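Local coordinates for cytochrome (Paracoccus pantotrophus, PDB 2XTS), which is the N-terminal, haem-carrying part of the SoxD subunit of the sulfane dehydrogenase SoxCD, and its c-type haem probably passes on electrons from the oxidation of protein-bound sulfur, at the interface of chains B and A. Residues are numbered along the deposited sequence; one frame, centred on the assembly and turned at random. Chains: chain A, Cytochrome; chain B, Sulfite dehydrogenase.

The association of SoxC with SoxD illustrates how an extended partner is held at well-separated points. The C-alpha centres of contact 1 and contact 2 lie about 34 Å apart, and they share no residue or secondary-structure element. Contact 1 pairs a chain B loop with chain A 58-60, a loop following the haem-binding CASCH motif, and works through a glutamate side chain lying over an indole. Contact 2 joins strand 384-389 of chain B to strand 174-177 of chain A, and works mainly through backbone pairing. Together they show chain A following the molybdoenzyme well beyond its haem region.

Contact 1: the interface of chains B and A. Residues chain B 47; chain A 58-60.
B:Glu47 of the molybdoenzyme subunit reaches into the loop A:Asp58 to A:Trp60 of the cytochrome and lays its carboxylate against the indole, in a small side-chain patch of the SoxCD interface. Its CB touches lightly, 3.9 Å from A:Ser59 O. From there CG is anti to the backbone N, beside the carbonyl carbon (chi1 175°), which points the chain towards the indole. CG then lies over the benzene half of the indole, 3.7 Å from A:Trp60 CE3 and about as far from CZ3. The chain bends at chi2, and CD comes over the same face, offset towards the rim, with A:Trp60 CD2 3.4 Å away. As modelled, the carboxylate and ring planes are 16° from parallel, so the acid is stacked on the indole, although the two side chains cross at about a right angle; the exact tilt is doubtful, because one of the oxygens that define it is poorly placed. A:Ser59 CB also packs against CD, at 3.6 Å, so that the carboxylate carbon sits between the tryptophan face and the serine methylene. At the tip the two oxygens part. OE2 turns into the peptide joining A:Ser59 to A:Trp60, where its modelled position is too close to that backbone to be trusted; the A:Trp60 N-H points away from it, and A:Ser59 O, also an acceptor, lies near it, so no hydrogen bond can be read there and the placement of this oxygen, and with it the exact turn of the carboxylate, is doubtful. OE1 lies over the indole near its pyrrole half, 3.6 Å from A:Trp60 CE2. That oxygen also comes near the carboxylate of A:Asp58, which would probably be unfavourable if both acids are charged. The approach between the two acids is 3.9 Å, from B:Glu47 OE1 to A:Asp58 OD2.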
# COMPACT_ATOMS: atom_id res chain seq x y z
N GLU B 47 13.28 -23.07 -16.09
CA GLU B 47 12.75 -24.38 -16.48
C GLU B 47 11.51 -24.84 -15.72
O GLU B 47 10.83 -25.76 -16.17
CB GLU B 47 13.76 -25.53 -16.41
CG GLU B 47 13.04 -26.90 -16.72
CD GLU B 47 13.82 -27.91 -17.51
OE1 GLU B 47 13.21 -28.71 -18.26
OE2 GLU B 47 15.04 -27.93 -17.37
N ASP A 58 17.21 -32.13 -21.23
CA ASP A 58 16.48 -30.96 -21.70
C ASP A 58 17.10 -29.71 -21.10
O ASP A 58 18.29 -29.48 -21.29
CB ASP A 58 14.97 -31.10 -21.45
CG ASP A 58 14.13 -30.15 -22.31
OD1 ASP A 58 14.65 -29.64 -23.32
OD2 ASP A 58 12.95 -29.92 -21.97
N SER A 59 16.32 -28.90 -20.40
CA SER A 59 16.80 -27.65 -19.85
C SER A 59 17.04 -27.71 -18.34
O SER A 59 17.25 -26.67 -17.71
CB SER A 59 15.81 -26.53 -20.15
OG SER A 59 15.57 -26.43 -21.54
N TRP A 60 17.01 -28.90 -17.74
CA TRP A 60 17.28 -29.02 -16.30
C TRP A 60 18.77 -28.78 -16.03
O TRP A 60 19.61 -28.94 -16.93
CB TRP A 60 16.91 -30.41 -15.80
CG TRP A 60 15.47 -30.80 -15.88
CD1 TRP A 60 14.96 -31.81 -16.65
CD2 TRP A 60 14.36 -30.28 -15.12
NE1 TRP A 60 13.63 -31.95 -16.43
CE2 TRP A 60 13.22 -31.03 -15.51
CE3 TRP A 60 14.20 -29.25 -14.18
CZ2 TRP A 60 11.96 -30.79 -14.99
CZ3 TRP A 60 12.94 -29.03 -13.64
CH2 TRP A 60 11.83 -29.79 -14.06

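Contact 2: the interface of chains B and A. Residues chain B 339, 388-389; chain A 172-175.
A:Thr175 N donates a hydrogen bond to B:Glu388 O across the subunit boundary, 2.9 Å long and nearly straight at the hydrogen (170°). The donor stands 34° away from the carbonyl plane. The threonine hydroxyl OG1 makes a weak bond to the same B:Glu388 O at 3.2 Å, so two groups of one residue converge on this carbonyl. OG1 also meets a water at 2.6 Å, and that water lies 2.7 Å from B:Glu388 OE1, extending the grip from backbone to carboxylate. The extended glutamate chain brings OE1 to the water.

Beside these polar links, B:Ile389 splits its branches between two neighbours. Its CG2 meets A:Ile174 CG1 at 3.9 Å, the two side chains set at a slant, whereas CD1 approaches A:Val172 CA at 4.0 Å. CD1 gets there because CG1 lies between the backbone N and carbonyl carbon (chi1 57°), with CD1 extended beyond it. An alanine in place of B:Ile389 would probably cost A:Ile174 CG1 its CG2 neighbour and A:Val172 the CD1 methyl, opening a gap beside the strand pairing. B:Leu339 CD1 also reaches A:Val172, 3.6 Å from its O.

In the fold, B:Ile389 and A:Ile174 form an antiparallel bridge, by which strand 174-177 of chain A is laid against strand 384-389, the last of chain B, with B:Leu339 contributed by strand 338-346.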
# COMPACT_ATOMS: atom_id res chain seq x y z
N LEU B 339 15.71 9.80 -27.58
CA LEU B 339 16.38 8.70 -26.90
C LEU B 339 16.40 9.05 -25.42
O LEU B 339 17.26 9.78 -24.93
CB LEU B 339 17.79 8.50 -27.45
CG LEU B 339 17.85 7.90 -28.86
CD1 LEU B 339 19.26 8.10 -29.42
CD2 LEU B 339 17.42 6.44 -28.91
N GLU B 388 19.71 -0.49 -27.25
CA GLU B 388 21.04 -0.01 -26.84
C GLU B 388 21.51 0.99 -27.88
O GLU B 388 21.15 0.88 -29.05
CB GLU B 388 22.08 -1.12 -26.74
CG GLU B 388 21.81 -2.09 -25.64
CD GLU B 388 22.99 -3.00 -25.32
OE1 GLU B 388 23.99 -3.02 -26.07
OE2 GLU B 388 22.93 -3.73 -24.32
N ILE B 389 22.32 1.93 -27.43
CA ILE B 389 22.96 2.88 -28.32
C ILE B 389 24.46 2.91 -28.02
O ILE B 389 24.90 2.62 -26.91
CB ILE B 389 22.35 4.30 -28.20
CG1 ILE B 389 22.42 4.83 -26.77
CG2 ILE B 389 20.95 4.32 -28.78
CD1 ILE B 389 22.00 6.31 -26.69
N VAL A 172 25.35 7.74 -30.07
CA VAL A 172 23.89 7.63 -30.00
C VAL A 172 23.27 6.88 -31.18
O VAL A 172 22.07 6.97 -31.43
CB VAL A 172 23.24 9.03 -29.87
CG1 VAL A 172 23.63 9.64 -28.56
CG2 VAL A 172 23.64 9.95 -31.05
N GLU A 173 24.08 6.06 -31.85
CA GLU A 173 23.56 5.17 -32.88
C GLU A 173 22.88 3.97 -32.25
O GLU A 173 23.44 3.33 -31.37
CB GLU A 173 24.71 4.68 -33.80
CG GLU A 173 24.40 3.51 -34.72
CD GLU A 173 25.59 3.14 -35.61
OE1 GLU A 173 26.12 4.05 -36.30
OE2 GLU A 173 25.99 1.95 -35.62
N ILE A 174 21.70 3.61 -32.75
CA ILE A 174 21.00 2.43 -32.23
C ILE A 174 21.73 1.16 -32.68
O ILE A 174 21.95 0.97 -33.89
CB ILE A 174 19.52 2.42 -32.64
CG1 ILE A 174 18.78 3.55 -31.94
CG2 ILE A 174 18.85 1.08 -32.27
CD1 ILE A 174 17.44 3.78 -32.52
N THR A 175 22.12 0.33 -31.72
CA THR A 175 22.89 -0.90 -31.99
C THR A 175 22.16 -2.20 -31.71
O THR A 175 22.45 -3.20 -32.34
CB THR A 175 24.17 -0.96 -31.16
OG1 THR A 175 23.81 -0.79 -29.79
CG2 THR A 175 25.15 0.10 -31.61
O HOH W 1 25.44 -1.78 -27.97